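Local atomic coordinates of Lmo0547 protein (Listeria monocytogenes, PDB entry 4R9N), a protein that probably acts as a transcriptional regulator of the SorC family, the fragment here being its putative sugar-binding domain, which is thought to sense a carbohydrate effector. Residues L37-A42 with A67-F72; H110-Y115 with N132-E137. All coordinates share one frame; numbering follows the deposited sequence.

Interaction 1. Residues L37-A42 with A67-F72; sequences LAKEAA and ANEFPF
A single salt bridge spans the outer side of this helix-helix contact. Lys39 NZ donates to Glu69 OE1 at 3.0 Å, meeting that oxygen from above the carboxylate plane, 30° out of it. Lys39 sets off with CG anti to its backbone N (chi1 -173°), runs nearly extended, then bends at chi4 to bring the ammonium over the acid; Glu69 folds back at chi2 (-76°), and the two chains cross obliquely. The methylenes take part as well: Glu69 CG lies 3.8 Å from Lys39 CA, so the acid's stem rests on the backbone of helix 30-49 before its head reaches the lysine.

The rest is van der Waals packing. Ala42 points its methyl at the chain turning out of helix 61-69, with CB 3.7 Å from Glu69 O and 3.8 Å from Phe70 CA. The apolar pair is Ala42 CB with Phe70 CD1, at 4.3 Å, while Pro71 CD lies over one face of the Phe70 ring, toward the rim.

Helix 30-49 thus packs through Ala38, Lys39 and Ala42 against the C-terminal end of helix 61-69. Phe70 continues to Leu103 and Met107 of helix 96-107, and Leu37 and Ala41 touch Val244 of strand 242-246.

Interaction 2. Residues H110-Y115 with N132-E137; sequences HSKYLY and NKYISE
Tyr134, in the first turn of helix 133-143, lays its ring along the chain leaving strand 110-111, an edge strand of the parallel sheet in this Rossmann-like alpha/beta domain. CG is anti to the backbone N (chi1 -172°), which sends the phenol out over residues 112-115. At its tip, OH accepts a weak but nearly straight hydrogen bond from Tyr113 N, 3.4 Å long with an N-H...O angle of 174°. The same hydroxyl lies 3.4 Å from Lys112 CD, the lysine chain bending at chi2 and crossing the tyrosine obliquely. Farther down, the Tyr115 ring lies obliquely beside that of Tyr134, centroids 4.9 Å apart, modelled too close for the details of the packing to be trusted. Tyr113 CB sits over one face of the Tyr115 ring, offset toward its rim.

Next to the tyrosines is a more buried apolar contact, Leu114 CD1 touching the CG2 branch of Ile135 at 4.2 Å. Ile135 CD1 also abuts the carbonyl oxygen of Tyr115, 3.4 Å from Tyr115 O. Leu114 reaches on to Val138 and Leu139 of helix 133-143 and to Pro82 at the end of strand 79-82.

Two things position this surface. On the strand side, Asn97 OD1 accepts from Leu114 N, and backbone hydrogen bonds tie His110 and Lys112 to Ile80. On the helix side, Asn132 is the N-cap: its OD1 takes the Ile135 N-H in the carbonyl plane, at 3.0 Å and an N-H...O angle of 167°.

Interactions 1 and 2 belong to the same alpha/beta domain, built on a parallel sheet, but do not touch: their centres are 26 Å apart and their nearest atoms about 11 Å. Helix 96-107 bridges the gap. Its Lys106 bonds to the carbonyls of Ala67 and Phe70 in interaction 1, while its Lys104 bonds to Ser111 OG in interaction 2, on the same side as Asn97. In the chain they follow in series. The 37-42/67-72 contact joins two helices beside the sheet, whereas 110-115/132-137 fastens a helix start to the continuation of an edge strand. Neither contact involves a bound ligand, so any relation to the putative sugar site remains open.

Interaction 1. Residues L37-A42 with A67-F72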
loop_
_atom_site.group_PDB
_atom_site.type_symbol
_atom_site.label_atom_id
_atom_site.label_comp_id
_atom_site.label_asym_id
_atom_site.label_seq_id
_atom_site.Cartn_x
_atom_site.Cartn_y
_atom_site.Cartn_z
ATOM N N LEU A 37 -9.184 -12.580 -0.556
ATOM C CA LEU A 37 -7.830 -12.098 -0.141
ATOM C C LEU A 37 -7.949 -11.067 0.962
ATOM O O LEU A 37 -7.235 -11.157 1.964
ATOM C CB LEU A 37 -7.083 -11.549 -1.322
ATOM C CG LEU A 37 -5.701 -10.990 -1.109
ATOM C CD1 LEU A 37 -4.735 -12.040 -0.609
ATOM C CD2 LEU A 37 -5.214 -10.481 -2.464
ATOM N N ALA A 38 -8.886 -10.130 0.823
ATOM C CA ALA A 38 -9.100 -9.135 1.881
ATOM C C ALA A 38 -9.505 -9.732 3.209
ATOM O O ALA A 38 -9.012 -9.305 4.288
ATOM C CB ALA A 38 -10.075 -8.060 1.434
ATOM N N LYS A 39 -10.416 -10.653 3.155
ATOM C CA LYS A 39 -10.921 -11.312 4.330
ATOM C C LYS A 39 -9.835 -12.092 5.050
ATOM O O LYS A 39 -9.658 -12.013 6.302
ATOM C CB LYS A 39 -12.007 -12.283 3.901
ATOM C CG LYS A 39 -12.731 -12.909 5.045
ATOM C CD LYS A 39 -13.953 -13.673 4.553
ATOM C CE LYS A 39 -14.987 -13.771 5.662
ATOM N NZ LYS A 39 -15.736 -12.478 5.686
ATOM N N GLU A 40 -9.049 -12.814 4.264
ATOM C CA GLU A 40 -7.960 -13.606 4.871
ATOM C C GLU A 40 -6.793 -12.761 5.328
ATOM O O GLU A 40 -6.167 -13.103 6.382
ATOM C CB GLU A 40 -7.529 -14.711 3.934
ATOM C CG GLU A 40 -8.691 -15.704 3.775
ATOM C CD GLU A 40 -9.120 -16.371 5.102
ATOM O OE1 GLU A 40 -8.252 -16.660 5.935
ATOM O OE2 GLU A 40 -10.342 -16.559 5.328
ATOM N N ALA A 41 -6.549 -11.645 4.630
ATOM C CA ALA A 41 -5.562 -10.704 5.072
ATOM C C ALA A 41 -5.948 -10.092 6.379
ATOM O O ALA A 41 -5.080 -9.952 7.261
ATOM C CB ALA A 41 -5.291 -9.630 4.044
ATOM N N ALA A 42 -7.220 -9.724 6.523
ATOM C CA ALA A 42 -7.646 -9.150 7.771
ATOM C C ALA A 42 -7.423 -10.138 8.927
ATOM O O ALA A 42 -6.958 -9.755 10.015
ATOM C CB ALA A 42 -9.067 -8.724 7.694
ATOM N N ALA A 67 -9.842 -3.186 5.279
ATOM C CA ALA A 67 -10.448 -2.487 6.431
ATOM C C ALA A 67 -11.901 -2.875 6.706
ATOM O O ALA A 67 -12.299 -3.002 7.833
ATOM C CB ALA A 67 -10.278 -0.980 6.276
ATOM N N ASN A 68 -12.696 -3.117 5.675
ATOM C CA ASN A 68 -14.061 -3.492 5.856
ATOM C C ASN A 68 -14.109 -4.862 6.526
ATOM O O ASN A 68 -15.041 -5.120 7.315
ATOM C CB ASN A 68 -14.776 -3.572 4.464
ATOM C CG ASN A 68 -15.036 -2.195 3.847
ATOM O OD1 ASN A 68 -14.897 -1.150 4.472
ATOM N ND2 ASN A 68 -15.397 -2.205 2.596
ATOM N N GLU A 69 -13.147 -5.737 6.160
ATOM C CA GLU A 69 -13.139 -7.111 6.684
ATOM C C GLU A 69 -12.502 -7.220 8.077
ATOM O O GLU A 69 -12.563 -8.278 8.737
ATOM C CB GLU A 69 -12.402 -8.055 5.726
ATOM C CG GLU A 69 -13.051 -8.210 4.345
ATOM C CD GLU A 69 -14.267 -9.095 4.357
ATOM O OE1 GLU A 69 -14.626 -9.700 5.401
ATOM O OE2 GLU A 69 -14.872 -9.159 3.281
ATOM N N PHE A 70 -11.847 -6.165 8.522
ATOM C CA PHE A 70 -11.083 -6.189 9.747
ATOM C C PHE A 70 -11.962 -6.438 10.974
ATOM O O PHE A 70 -13.112 -5.931 11.055
ATOM C CB PHE A 70 -10.289 -4.884 9.869
ATOM C CG PHE A 70 -9.120 -4.988 10.760
ATOM C CD1 PHE A 70 -7.927 -5.516 10.266
ATOM C CD2 PHE A 70 -9.201 -4.643 12.108
ATOM C CE1 PHE A 70 -6.850 -5.682 11.097
ATOM C CE2 PHE A 70 -8.125 -4.813 12.951
ATOM C CZ PHE A 70 -6.933 -5.299 12.434
ATOM N N PRO A 71 -11.464 -7.240 11.928
ATOM C CA PRO A 71 -12.305 -7.625 13.065
ATOM C C PRO A 71 -12.410 -6.529 14.117
ATOM O O PRO A 71 -11.677 -5.508 14.076
ATOM C CB PRO A 71 -11.582 -8.866 13.637
ATOM C CG PRO A 71 -10.142 -8.522 13.390
ATOM C CD PRO A 71 -10.212 -8.024 11.938
ATOM N N PHE A 72 -13.333 -6.713 15.069
ATOM C CA PHE A 72 -13.523 -5.719 16.125
ATOM C C PHE A 72 -12.805 -6.077 17.408
ATOM O O PHE A 72 -13.397 -6.189 18.454
ATOM C CB PHE A 72 -15.015 -5.531 16.429
ATOM C CG PHE A 72 -15.787 -4.998 15.262
ATOM C CD1 PHE A 72 -16.121 -5.824 14.227
ATOM C CD2 PHE A 72 -16.147 -3.666 15.214
ATOM C CE1 PHE A 72 -16.835 -5.327 13.146
ATOM C CE2 PHE A 72 -16.830 -3.155 14.131
ATOM C CZ PHE A 72 -17.154 -3.999 13.100
#

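Interaction 2. Residues H110-Y115 with N132-E137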
loop_
_atom_site.group_PDB
_atom_site.type_symbol
_atom_site.label_atom_id
_atom_site.label_comp_id
_atom_site.label_asym_id
_atom_site.label_seq_id
_atom_site.Cartn_x
_atom_site.Cartn_y
_atom_site.Cartn_z
ATOM N N HIS A 110 -5.879 4.909 18.997
ATOM C CA HIS A 110 -5.573 6.289 18.603
ATOM C C HIS A 110 -5.343 6.349 17.073
ATOM O O HIS A 110 -5.004 5.344 16.421
ATOM C CB HIS A 110 -4.347 6.783 19.331
ATOM C CG HIS A 110 -4.374 6.508 20.804
ATOM N ND1 HIS A 110 -5.168 7.223 21.681
ATOM C CD2 HIS A 110 -3.715 5.585 21.545
ATOM C CE1 HIS A 110 -4.993 6.751 22.905
ATOM N NE2 HIS A 110 -4.118 5.759 22.850
ATOM N N SER A 111 -5.522 7.528 16.506
ATOM C CA SER A 111 -5.205 7.743 15.052
ATOM C C SER A 111 -4.852 9.172 14.846
ATOM O O SER A 111 -5.207 10.036 15.705
ATOM C CB SER A 111 -6.407 7.359 14.164
ATOM O OG SER A 111 -7.535 8.159 14.469
ATOM N N LYS A 112 -4.127 9.445 13.775
ATOM C CA LYS A 112 -3.823 10.788 13.388
ATOM C C LYS A 112 -4.480 11.036 12.048
ATOM O O LYS A 112 -4.848 10.128 11.358
ATOM C CB LYS A 112 -2.291 11.007 13.324
ATOM C CG LYS A 112 -1.587 10.921 14.692
ATOM C CD LYS A 112 -2.196 11.925 15.674
ATOM C CE LYS A 112 -1.217 12.387 16.747
ATOM N NZ LYS A 112 -0.599 11.185 17.353
ATOM N N TYR A 113 -4.680 12.299 11.709
ATOM C CA TYR A 113 -5.325 12.713 10.442
ATOM C C TYR A 113 -4.274 13.485 9.669
ATOM O O TYR A 113 -3.560 14.287 10.268
ATOM C CB TYR A 113 -6.517 13.635 10.776
ATOM C CG TYR A 113 -7.525 13.821 9.653
ATOM C CD1 TYR A 113 -8.516 12.874 9.417
ATOM C CD2 TYR A 113 -7.504 14.979 8.832
ATOM C CE1 TYR A 113 -9.448 13.071 8.394
ATOM C CE2 TYR A 113 -8.416 15.154 7.803
ATOM C CZ TYR A 113 -9.372 14.173 7.603
ATOM O OH TYR A 113 -10.223 14.261 6.576
ATOM N N LEU A 114 -4.196 13.286 8.374
ATOM C CA LEU A 114 -3.257 14.021 7.569
ATOM C C LEU A 114 -4.082 15.142 6.956
ATOM O O LEU A 114 -4.795 14.930 6.060
ATOM C CB LEU A 114 -2.574 13.075 6.571
ATOM C CG LEU A 114 -1.340 13.519 5.877
ATOM C CD1 LEU A 114 -0.393 14.335 6.779
ATOM C CD2 LEU A 114 -0.609 12.337 5.289
ATOM N N TYR A 115 -3.983 16.330 7.548
ATOM C CA TYR A 115 -4.748 17.501 7.140
ATOM C C TYR A 115 -4.246 18.117 5.771
ATOM O O TYR A 115 -3.704 19.263 5.775
ATOM C CB TYR A 115 -4.711 18.509 8.337
ATOM C CG TYR A 115 -5.491 18.043 9.620
ATOM C CD1 TYR A 115 -6.830 17.687 9.555
ATOM C CD2 TYR A 115 -4.897 17.987 10.864
ATOM C CE1 TYR A 115 -7.540 17.265 10.677
ATOM C CE2 TYR A 115 -5.606 17.553 12.010
ATOM C CZ TYR A 115 -6.929 17.184 11.906
ATOM O OH TYR A 115 -7.674 16.739 13.002
ATOM N N ASN A 132 3.678 23.120 7.143
ATOM C CA ASN A 132 2.807 23.360 8.307
ATOM C C ASN A 132 3.122 22.326 9.391
ATOM O O ASN A 132 3.365 21.139 9.067
ATOM C CB ASN A 132 1.316 23.234 7.929
ATOM C CG ASN A 132 0.417 22.949 9.137
ATOM O OD1 ASN A 132 0.107 21.812 9.431
ATOM N ND2 ASN A 132 0.040 23.983 9.851
ATOM N N LYS A 133 3.066 22.735 10.668
ATOM C CA LYS A 133 3.512 21.828 11.751
ATOM C C LYS A 133 2.640 20.604 12.053
ATOM O O LYS A 133 3.173 19.580 12.427
ATOM C CB LYS A 133 3.809 22.588 13.051
ATOM C CG LYS A 133 2.580 22.979 13.848
ATOM C CD LYS A 133 2.800 24.260 14.655
ATOM C CE LYS A 133 2.738 25.499 13.763
ATOM N NZ LYS A 133 2.999 26.758 14.530
ATOM N N TYR A 134 1.319 20.652 11.952
ATOM C CA TYR A 134 0.622 19.379 12.203
ATOM C C TYR A 134 0.792 18.451 11.012
ATOM O O TYR A 134 0.938 17.249 11.225
ATOM C CB TYR A 134 -0.821 19.500 12.740
ATOM C CG TYR A 134 -1.515 18.158 13.194
ATOM C CD1 TYR A 134 -1.377 17.582 14.493
ATOM C CD2 TYR A 134 -2.351 17.503 12.327
ATOM C CE1 TYR A 134 -2.055 16.372 14.845
ATOM C CE2 TYR A 134 -3.019 16.312 12.658
ATOM C CZ TYR A 134 -2.904 15.733 13.896
ATOM O OH TYR A 134 -3.664 14.534 14.050
ATOM N N ILE A 135 0.894 18.966 9.786
ATOM C CA ILE A 135 1.176 18.078 8.660
ATOM C C ILE A 135 2.556 17.436 8.816
ATOM O O ILE A 135 2.730 16.209 8.701
ATOM C CB ILE A 135 1.126 18.850 7.363
ATOM C CG1 ILE A 135 -0.323 19.258 7.135
ATOM C CG2 ILE A 135 1.649 18.020 6.234
ATOM C CD1 ILE A 135 -0.492 20.282 6.063
ATOM N N SER A 136 3.556 18.278 9.093
ATOM C CA SER A 136 4.904 17.777 9.259
ATOM C C SER A 136 4.941 16.715 10.380
ATOM O O SER A 136 5.612 15.719 10.243
ATOM C CB SER A 136 5.901 18.911 9.591
ATOM O OG SER A 136 7.219 18.359 9.609
ATOM N N GLU A 137 4.245 16.935 11.488
ATOM C CA GLU A 137 4.331 15.947 12.552
ATOM C C GLU A 137 3.695 14.618 12.194
ATOM O O GLU A 137 4.242 13.561 12.558
ATOM C CB GLU A 137 3.775 16.428 13.880
ATOM C CG GLU A 137 3.589 15.302 14.931
ATOM C CD GLU A 137 4.839 14.444 15.325
ATOM O OE1 GLU A 137 5.871 14.309 14.600
ATOM O OE2 GLU A 137 4.767 13.835 16.420
#